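Local coordinates for extracellular solute-binding protein family 1 (Kribbella flavida, PDB 5IXP), which probably captures a solute, perhaps a sugar, outside the cell and delivers it to an ABC transporter, as other family 1 solute-binding proteins do, at residues W144-K155 / Q203-L212; D165-A173 / N360-D371. One frame throughout, in Å; residues are numbered along the deposited sequence.

In the fold
Following the chain from the N terminus, the first segment met is helix 144-157, after which come helix 167-175 and, past a longer connection, helix 195-209. Interaction 1 (144-155 with 203-212) closes the loop between the first and third of these and encloses helix 167-175. Interaction 2 (165-173 with 360-371) starts inside that loop but ends far beyond it, joining the enclosed helix to helix 356-371 near the C terminus across 186 residues. The two loops therefore cross rather than nest. Their centres lie about 15 Å apart, and they touch directly, with Phe-148 against Thr-170 and Ile-204 against Trp-171. Together they tie late C-terminal sequence into a helical cluster beside strand 232-238.

Interaction 1. Residues W144-K155 / Q203-L212; sequences WTSYFAAGRRFK and QIVAATEDGL
Phe-148 carries the apolar part of this contact, its ring reaching from helix 144-157 to the side chains of Gln-203, Ala-207 and Leu-212. Carbon CD1 of Phe-148 lies 3.8 Å from CB of Ala-207, while the CG methylene of Gln-203 rests on the ring's CD2/CE2 side. Gly-151 has no side chain on the face where Leu-212 CD2 lies, while Leu-212 CD1 sits 3.8 Å from Gly-151 O.

Polar links flank this core. With CG anti to the backbone N (chi1 -170°) and the chain extended beyond it, Gln-203 reaches Thr-145, and its NE2 donates to Thr-145 OG1 at 3.0 Å along a bent path (143°). Further along, Arg-152 and Asp-210 do not form a salt bridge; a water accepts from Arg-152 NH1 and donates to Asp-210 OD2. The Lys-155 chain passes the carbonyl of Gly-211, whereas its NZ is hydrogen-bonded to the carbonyl oxygens of Met-158 and Ser-161.

Gly-211, at positive phi, belongs to the Schellman motif that ends helix 195-209 and turns the chain toward Leu-212. The two helix segments run almost parallel, 5° apart with axes 10.8 Å from each other; helix 167-175 touches Trp-144, Gln-203 and Ile-204, and helix 356-371 packs on Val-205 and Thr-208.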
loop_
_atom_site.group_PDB
_atom_site.type_symbol
_atom_site.label_atom_id
_atom_site.label_comp_id
_atom_site.label_asym_id
_atom_site.label_seq_id
_atom_site.Cartn_x
_atom_site.Cartn_y
_atom_site.Cartn_z
ATOM N N TRP A 144 -0.619 3.275 18.416
ATOM C CA TRP A 144 0.493 4.162 18.087
ATOM C C TRP A 144 1.095 4.786 19.337
ATOM O O TRP A 144 2.313 4.983 19.417
ATOM C CB TRP A 144 0.037 5.227 17.085
ATOM C CG TRP A 144 -0.227 4.602 15.751
ATOM C CD1 TRP A 144 -1.448 4.314 15.192
ATOM C CD2 TRP A 144 0.758 4.118 14.836
ATOM N NE1 TRP A 144 -1.273 3.698 13.974
ATOM C CE2 TRP A 144 0.071 3.561 13.734
ATOM C CE3 TRP A 144 2.160 4.099 14.841
ATOM C CZ2 TRP A 144 0.742 2.999 12.639
ATOM C CZ3 TRP A 144 2.826 3.539 13.763
ATOM C CH2 TRP A 144 2.119 3.000 12.672
ATOM N N THR A 145 0.267 5.084 20.334
ATOM C CA THR A 145 0.803 5.621 21.584
ATOM C C THR A 145 1.818 4.656 22.194
ATOM O O THR A 145 2.911 5.061 22.606
ATOM C CB THR A 145 -0.342 5.911 22.551
ATOM O OG1 THR A 145 -1.188 6.919 21.983
ATOM C CG2 THR A 145 0.199 6.417 23.880
ATOM N N SER A 146 1.485 3.363 22.220
ATOM C CA SER A 146 2.421 2.360 22.731
ATOM C C SER A 146 3.653 2.232 21.839
ATOM O O SER A 146 4.766 2.015 22.333
ATOM C CB SER A 146 1.718 1.011 22.862
ATOM O OG SER A 146 0.624 1.098 23.760
ATOM N N TYR A 147 3.467 2.335 20.520
ATOM C CA TYR A 147 4.604 2.299 19.602
ATOM C C TYR A 147 5.594 3.426 19.899
ATOM O O TYR A 147 6.808 3.198 19.994
ATOM C CB TYR A 147 4.084 2.373 18.163
ATOM C CG TYR A 147 5.142 2.453 17.089
ATOM C CD1 TYR A 147 5.816 1.309 16.657
ATOM C CD2 TYR A 147 5.446 3.666 16.491
ATOM C CE1 TYR A 147 6.781 1.380 15.646
ATOM C CE2 TYR A 147 6.398 3.753 15.488
ATOM C CZ TYR A 147 7.060 2.612 15.072
ATOM O OH TYR A 147 7.991 2.718 14.080
ATOM N N PHE A 148 5.096 4.655 20.060
ATOM C CA PHE A 148 5.996 5.771 20.346
ATOM C C PHE A 148 6.576 5.681 21.755
ATOM O O PHE A 148 7.739 6.039 21.975
ATOM C CB PHE A 148 5.268 7.099 20.137
ATOM C CG PHE A 148 4.858 7.341 18.696
ATOM C CD1 PHE A 148 5.792 7.252 17.667
ATOM C CD2 PHE A 148 3.539 7.629 18.375
ATOM C CE1 PHE A 148 5.416 7.463 16.330
ATOM C CE2 PHE A 148 3.150 7.835 17.049
ATOM C CZ PHE A 148 4.088 7.758 16.019
ATOM N N ALA A 149 5.782 5.223 22.722
ATOM C CA ALA A 149 6.317 5.030 24.066
ATOM C C ALA A 149 7.466 4.026 24.059
ATOM O O ALA A 149 8.494 4.247 24.709
ATOM C CB ALA A 149 5.208 4.577 25.016
ATOM N N ALA A 150 7.313 2.916 23.330
ATOM C CA ALA A 150 8.421 1.976 23.192
ATOM C C ALA A 150 9.606 2.637 22.498
ATOM O O ALA A 150 10.764 2.375 22.839
ATOM C CB ALA A 150 7.972 0.730 22.421
ATOM N N GLY A 151 9.337 3.502 21.521
ATOM C CA GLY A 151 10.426 4.204 20.857
ATOM C C GLY A 151 11.197 5.123 21.789
ATOM O O GLY A 151 12.420 5.244 21.687
ATOM N N ARG A 152 10.491 5.810 22.685
ATOM C CA ARG A 152 11.178 6.673 23.641
ATOM C C ARG A 152 12.002 5.852 24.623
ATOM O O ARG A 152 13.130 6.230 24.964
ATOM C CB ARG A 152 10.166 7.558 24.368
ATOM C CG ARG A 152 9.505 8.569 23.439
ATOM C CD ARG A 152 8.732 9.621 24.193
ATOM N NE ARG A 152 7.783 9.013 25.125
ATOM C CZ ARG A 152 6.535 8.682 24.814
ATOM N NH1 ARG A 152 6.069 8.899 23.584
ATOM N NH2 ARG A 152 5.751 8.133 25.736
ATOM N N ARG A 153 11.448 4.728 25.090
ATOM C CA ARG A 153 12.217 3.790 25.898
ATOM C C ARG A 153 13.471 3.341 25.157
ATOM O O ARG A 153 14.577 3.347 25.718
ATOM C CB ARG A 153 11.329 2.595 26.266
ATOM C CG ARG A 153 12.067 1.408 26.839
ATOM C CD ARG A 153 11.155 0.192 27.038
ATOM N NE ARG A 153 11.946 -1.002 27.328
ATOM C CZ ARG A 153 11.444 -2.221 27.510
ATOM N NH1 ARG A 153 10.135 -2.430 27.428
ATOM N NH2 ARG A 153 12.260 -3.239 27.767
ATOM N N PHE A 154 13.313 2.949 23.891
ATOM C CA PHE A 154 14.451 2.576 23.055
ATOM C C PHE A 154 15.454 3.713 22.952
ATOM O O PHE A 154 16.658 3.518 23.159
ATOM C CB PHE A 154 13.960 2.169 21.655
ATOM C CG PHE A 154 15.071 1.878 20.673
ATOM C CD1 PHE A 154 15.615 0.603 20.579
ATOM C CD2 PHE A 154 15.565 2.873 19.837
ATOM C CE1 PHE A 154 16.641 0.326 19.682
ATOM C CE2 PHE A 154 16.589 2.606 18.940
ATOM C CZ PHE A 154 17.126 1.329 18.860
ATOM N N LYS A 155 14.975 4.910 22.609
ATOM C CA LYS A 155 15.868 6.037 22.355
ATOM C C LYS A 155 16.684 6.385 23.591
ATOM O O LYS A 155 17.860 6.761 23.484
ATOM C CB LYS A 155 15.051 7.242 21.894
ATOM C CG LYS A 155 15.879 8.398 21.394
ATOM C CD LYS A 155 16.685 7.988 20.189
ATOM C CE LYS A 155 17.538 9.138 19.690
ATOM N NZ LYS A 155 18.891 8.656 19.316
ATOM N N GLN A 203 1.139 14.038 17.289
ATOM C CA GLN A 203 1.800 12.881 17.885
ATOM C C GLN A 203 3.082 12.523 17.137
ATOM O O GLN A 203 4.087 12.155 17.760
ATOM C CB GLN A 203 0.832 11.698 17.926
ATOM C CG GLN A 203 1.314 10.522 18.741
ATOM C CD GLN A 203 0.201 9.513 19.011
ATOM O OE1 GLN A 203 -0.765 9.424 18.255
ATOM N NE2 GLN A 203 0.327 8.762 20.104
ATOM N N ILE A 204 3.073 12.615 15.803
ATOM C CA ILE A 204 4.291 12.339 15.050
ATOM C C ILE A 204 5.315 13.443 15.262
ATOM O O ILE A 204 6.514 13.172 15.396
ATOM C CB ILE A 204 3.975 12.152 13.558
ATOM C CG1 ILE A 204 3.023 10.982 13.398
ATOM C CG2 ILE A 204 5.257 11.908 12.754
ATOM C CD1 ILE A 204 2.546 10.816 11.977
ATOM N N VAL A 205 4.873 14.704 15.266
ATOM C CA VAL A 205 5.805 15.795 15.535
ATOM C C VAL A 205 6.455 15.611 16.902
ATOM O O VAL A 205 7.673 15.775 17.055
ATOM C CB VAL A 205 5.094 17.156 15.418
ATOM C CG1 VAL A 205 5.970 18.262 15.982
ATOM C CG2 VAL A 205 4.749 17.442 13.952
ATOM N N ALA A 206 5.667 15.232 17.911
ATOM C CA ALA A 206 6.252 15.009 19.230
ATOM C C ALA A 206 7.291 13.895 19.183
ATOM O O ALA A 206 8.335 13.984 19.836
ATOM C CB ALA A 206 5.158 14.699 20.251
ATOM N N ALA A 207 7.032 12.847 18.393
ATOM C CA ALA A 207 8.019 11.786 18.224
ATOM C C ALA A 207 9.309 12.322 17.606
ATOM O O ALA A 207 10.409 11.943 18.033
ATOM C CB ALA A 207 7.438 10.659 17.364
ATOM N N THR A 208 9.202 13.196 16.594
ATOM C CA THR A 208 10.414 13.766 16.006
ATOM C C THR A 208 11.156 14.620 17.024
ATOM O O THR A 208 12.390 14.606 17.075
ATOM C CB THR A 208 10.104 14.595 14.750
ATOM O OG1 THR A 208 9.383 15.792 15.093
ATOM C CG2 THR A 208 9.312 13.783 13.726
ATOM N N GLU A 209 10.421 15.364 17.850
ATOM C CA GLU A 209 11.079 16.149 18.890
ATOM C C GLU A 209 11.758 15.256 19.920
ATOM O O GLU A 209 12.715 15.682 20.576
ATOM C CB GLU A 209 10.072 17.075 19.565
ATOM C CG GLU A 209 9.552 18.154 18.648
ATOM C CD GLU A 209 8.393 18.914 19.246
ATOM O OE1 GLU A 209 7.835 18.448 20.266
ATOM O OE2 GLU A 209 8.044 19.980 18.692
ATOM N N ASP A 210 11.284 14.029 20.081
ATOM C CA ASP A 210 11.903 13.082 20.992
ATOM C C ASP A 210 13.020 12.281 20.335
ATOM O O ASP A 210 13.539 11.347 20.954
ATOM C CB ASP A 210 10.842 12.141 21.572
ATOM C CG ASP A 210 9.819 12.873 22.431
ATOM O OD1 ASP A 210 10.174 13.928 23.000
ATOM O OD2 ASP A 210 8.667 12.396 22.540
ATOM N N GLY A 211 13.409 12.630 19.108
ATOM C CA GLY A 211 14.515 11.966 18.448
ATOM C C GLY A 211 14.180 10.624 17.847
ATOM O O GLY A 211 15.088 9.842 17.548
ATOM N N LEU A 212 12.898 10.327 17.645
ATOM C CA LEU A 212 12.510 8.997 17.190
ATOM C C LEU A 212 12.677 8.802 15.691
ATOM O O LEU A 212 12.631 7.657 15.231
ATOM C CB LEU A 212 11.060 8.712 17.590
ATOM C CG LEU A 212 10.823 8.047 18.956
ATOM C CD1 LEU A 212 11.740 8.548 20.040
ATOM C CD2 LEU A 212 9.368 8.152 19.383
HETATM O O HOH W 1 7.110 10.526 21.519
#

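Interaction 2. Residues D165-A173 / N360-D371; sequences DSAVLTWEA and NQVFTEALARVD
Trp-171 enters helix 356-371 as a knob into a hole formed by Asn-360, Phe-363, Thr-364 and Leu-367. It swings its indole away from its own backbone N (chi1 165°) and across the interface; Leu-367 CD2 meets Trp-171 CB at 3.5 Å, and Thr-364 CG2 touches the pyrrole side at CD1. The six-membered ring and Phe-363 are nearly parallel but slid so far apart that they barely overlap. Nearer the start of helix 167-175, Val-168 CG2 packs 3.9 Å from Ala-368 CB.

Around this core, one amide bridges two side chains of helix 167-175. Trp-171 NE1 donates to Asn-360 OD1 at 3.2 Å, nearly straight (173°) and in the indole plane, while Asn-360 ND2 gives a 2.9 Å bond to the syn side of Glu-172 OE2. Further out, Tyr-182 also bonds Asn-360 OD1, and Arg-175 forms a salt bridge with Glu-172.

At the other end, Ala-167 N donates to Asp-371 OD2 at 3.0 Å, from above the carboxylate plane, and a water links the same oxygen to Val-168 N; Ser-213 holds OD1. Ser-166 caps the helix through Leu-169 N. One carboxylate oxygen thus serves two amides, one through water, at a helix N terminus whose dipole would probably stabilise its negative charge.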
loop_
_atom_site.group_PDB
_atom_site.type_symbol
_atom_site.label_atom_id
_atom_site.label_comp_id
_atom_site.label_asym_id
_atom_site.label_seq_id
_atom_site.Cartn_x
_atom_site.Cartn_y
_atom_site.Cartn_z
ATOM N N ASP A 165 12.294 5.268 10.305
ATOM C CA ASP A 165 13.098 5.912 9.270
ATOM C C ASP A 165 12.666 7.355 8.994
ATOM O O ASP A 165 13.526 8.224 8.836
ATOM C CB ASP A 165 13.086 5.076 7.982
ATOM C CG ASP A 165 11.683 4.824 7.438
ATOM O OD1 ASP A 165 10.715 4.773 8.223
ATOM O OD2 ASP A 165 11.552 4.659 6.214
ATOM N N SER A 166 11.365 7.653 8.912
ATOM C CA SER A 166 10.960 9.032 8.637
ATOM C C SER A 166 9.588 9.324 9.224
ATOM O O SER A 166 8.754 8.427 9.391
ATOM C CB SER A 166 10.950 9.355 7.126
ATOM O OG SER A 166 9.888 8.707 6.424
ATOM N N ALA A 167 9.365 10.604 9.538
ATOM C CA ALA A 167 8.047 11.041 9.986
ATOM C C ALA A 167 6.995 10.808 8.909
ATOM O O ALA A 167 5.857 10.435 9.216
ATOM C CB ALA A 167 8.090 12.521 10.382
ATOM N N VAL A 168 7.353 11.027 7.641
ATOM C CA VAL A 168 6.365 10.934 6.565
ATOM C C VAL A 168 5.818 9.514 6.452
ATOM O O VAL A 168 4.603 9.312 6.347
ATOM C CB VAL A 168 6.962 11.423 5.231
ATOM C CG1 VAL A 168 6.082 10.997 4.052
ATOM C CG2 VAL A 168 7.090 12.939 5.243
ATOM N N LEU A 169 6.693 8.503 6.471
ATOM C CA LEU A 169 6.162 7.141 6.352
ATOM C C LEU A 169 5.324 6.759 7.569
ATOM O O LEU A 169 4.340 6.021 7.434
ATOM C CB LEU A 169 7.279 6.120 6.123
ATOM C CG LEU A 169 7.907 6.101 4.720
ATOM C CD1 LEU A 169 8.735 4.834 4.500
ATOM C CD2 LEU A 169 6.852 6.241 3.632
ATOM N N THR A 170 5.675 7.261 8.758
ATOM C CA THR A 170 4.823 7.034 9.921
ATOM C C THR A 170 3.467 7.706 9.736
ATOM O O THR A 170 2.424 7.145 10.104
ATOM C CB THR A 170 5.514 7.544 11.191
ATOM O OG1 THR A 170 6.829 6.978 11.288
ATOM C CG2 THR A 170 4.705 7.172 12.435
ATOM N N TRP A 171 3.466 8.907 9.158
ATOM C CA TRP A 171 2.224 9.601 8.825
ATOM C C TRP A 171 1.372 8.791 7.865
ATOM O O TRP A 171 0.154 8.668 8.053
ATOM C CB TRP A 171 2.553 10.966 8.218
ATOM C CG TRP A 171 1.413 11.666 7.489
ATOM C CD1 TRP A 171 1.075 11.543 6.164
ATOM C CD2 TRP A 171 0.505 12.621 8.046
ATOM N NE1 TRP A 171 0.001 12.357 5.871
ATOM C CE2 TRP A 171 -0.366 13.031 7.006
ATOM C CE3 TRP A 171 0.332 13.158 9.324
ATOM C CZ2 TRP A 171 -1.393 13.958 7.212
ATOM C CZ3 TRP A 171 -0.689 14.085 9.525
ATOM C CH2 TRP A 171 -1.538 14.473 8.475
ATOM N N GLU A 172 1.985 8.265 6.802
ATOM C CA GLU A 172 1.231 7.437 5.865
ATOM C C GLU A 172 0.561 6.282 6.592
ATOM O O GLU A 172 -0.619 5.986 6.357
ATOM C CB GLU A 172 2.151 6.912 4.764
ATOM C CG GLU A 172 2.707 8.000 3.856
ATOM C CD GLU A 172 1.622 8.597 2.960
ATOM O OE1 GLU A 172 1.306 7.998 1.906
ATOM O OE2 GLU A 172 1.056 9.643 3.328
ATOM N N ALA A 173 1.293 5.635 7.500
ATOM C CA ALA A 173 0.747 4.485 8.213
ATOM C C ALA A 173 -0.437 4.886 9.081
ATOM O O ALA A 173 -1.477 4.216 9.070
ATOM C CB ALA A 173 1.838 3.821 9.051
ATOM N N ASN A 360 -2.734 15.160 0.097
ATOM C CA ASN A 360 -1.789 14.463 0.959
ATOM C C ASN A 360 -0.359 14.924 0.710
ATOM O O ASN A 360 0.440 14.992 1.648
ATOM C CB ASN A 360 -1.897 12.953 0.762
ATOM C CG ASN A 360 -1.124 12.198 1.810
ATOM O OD1 ASN A 360 -1.366 12.377 3.000
ATOM N ND2 ASN A 360 -0.181 11.353 1.380
ATOM N N GLN A 361 -0.033 15.261 -0.541
ATOM C CA GLN A 361 1.323 15.685 -0.876
ATOM C C GLN A 361 1.714 16.956 -0.129
ATOM O O GLN A 361 2.860 17.095 0.314
ATOM C CB GLN A 361 1.440 15.885 -2.389
ATOM C CG GLN A 361 2.850 16.161 -2.877
ATOM C CD GLN A 361 2.946 16.271 -4.391
ATOM O OE1 GLN A 361 2.384 15.457 -5.129
ATOM N NE2 GLN A 361 3.661 17.284 -4.861
ATOM N N VAL A 362 0.782 17.898 0.027
ATOM C CA VAL A 362 1.133 19.130 0.731
ATOM C C VAL A 362 1.340 18.845 2.216
ATOM O O VAL A 362 2.226 19.431 2.849
ATOM C CB VAL A 362 0.106 20.258 0.484
ATOM C CG1 VAL A 362 -0.394 20.251 -0.955
ATOM C CG2 VAL A 362 -1.037 20.236 1.478
ATOM N N PHE A 363 0.567 17.910 2.788
ATOM C CA PHE A 363 0.764 17.571 4.195
ATOM C C PHE A 363 2.085 16.846 4.411
ATOM O O PHE A 363 2.794 17.116 5.389
ATOM C CB PHE A 363 -0.401 16.732 4.724
ATOM C CG PHE A 363 -1.610 17.542 5.095
ATOM C CD1 PHE A 363 -1.696 18.151 6.341
ATOM C CD2 PHE A 363 -2.654 17.707 4.196
ATOM C CE1 PHE A 363 -2.803 18.902 6.691
ATOM C CE2 PHE A 363 -3.768 18.457 4.536
ATOM C CZ PHE A 363 -3.842 19.056 5.790
ATOM N N THR A 364 2.443 15.923 3.515
ATOM C CA THR A 364 3.684 15.189 3.728
ATOM C C THR A 364 4.899 16.065 3.454
ATOM O O THR A 364 5.927 15.917 4.127
ATOM C CB THR A 364 3.734 13.916 2.871
ATOM O OG1 THR A 364 3.609 14.240 1.480
ATOM C CG2 THR A 364 2.620 12.953 3.276
ATOM N N GLU A 365 4.804 16.985 2.486
ATOM C CA GLU A 365 5.891 17.941 2.290
ATOM C C GLU A 365 6.089 18.776 3.544
ATOM O O GLU A 365 7.226 18.988 3.987
ATOM C CB GLU A 365 5.615 18.844 1.079
ATOM C CG GLU A 365 5.777 18.125 -0.263
ATOM C CD GLU A 365 5.367 18.966 -1.460
ATOM O OE1 GLU A 365 4.924 20.118 -1.270
ATOM O OE2 GLU A 365 5.485 18.467 -2.601
ATOM N N ALA A 366 4.988 19.231 4.147
ATOM C CA ALA A 366 5.089 20.025 5.365
ATOM C C ALA A 366 5.690 19.207 6.501
ATOM O O ALA A 366 6.558 19.693 7.237
ATOM C CB ALA A 366 3.713 20.568 5.752
ATOM N N LEU A 367 5.246 17.959 6.660
ATOM C CA LEU A 367 5.778 17.141 7.741
ATOM C C LEU A 367 7.265 16.858 7.534
ATOM O O LEU A 367 8.036 16.845 8.499
ATOM C CB LEU A 367 4.976 15.845 7.864
ATOM C CG LEU A 367 5.378 14.937 9.026
ATOM C CD1 LEU A 367 5.342 15.694 10.350
ATOM C CD2 LEU A 367 4.454 13.720 9.066
ATOM N N ALA A 368 7.687 16.658 6.279
ATOM C CA ALA A 368 9.104 16.450 6.001
ATOM C C ALA A 368 9.924 17.679 6.378
ATOM O O ALA A 368 11.047 17.553 6.877
ATOM C CB ALA A 368 9.313 16.098 4.525
ATOM N N ARG A 369 9.384 18.878 6.141
ATOM C CA ARG A 369 10.103 20.089 6.536
ATOM C C ARG A 369 10.283 20.154 8.049
ATOM O O ARG A 369 11.344 20.559 8.535
ATOM C CB ARG A 369 9.381 21.333 6.017
ATOM C CG ARG A 369 9.465 21.510 4.490
ATOM C CD ARG A 369 8.984 22.892 4.052
ATOM N NE ARG A 369 7.604 23.173 4.454
ATOM C CZ ARG A 369 6.529 22.905 3.717
ATOM N NH1 ARG A 369 6.651 22.324 2.522
ATOM N NH2 ARG A 369 5.322 23.216 4.178
ATOM N N VAL A 370 9.268 19.740 8.811
ATOM C CA VAL A 370 9.418 19.657 10.264
ATOM C C VAL A 370 10.462 18.614 10.630
ATOM O O VAL A 370 11.350 18.860 11.456
ATOM C CB VAL A 370 8.073 19.338 10.938
ATOM C CG1 VAL A 370 8.274 19.202 12.438
ATOM C CG2 VAL A 370 7.052 20.416 10.630
ATOM N N ASP A 371 10.346 17.422 10.037
ATOM C CA ASP A 371 11.257 16.324 10.339
ATOM C C ASP A 371 12.703 16.735 10.103
ATOM O O ASP A 371 13.585 16.412 10.907
ATOM C CB ASP A 371 10.875 15.114 9.477
ATOM C CG ASP A 371 11.405 13.781 10.009
ATOM O OD1 ASP A 371 11.779 13.672 11.197
ATOM O OD2 ASP A 371 11.410 12.815 9.219
HETATM O O HOH W 2 9.657 12.869 7.077
#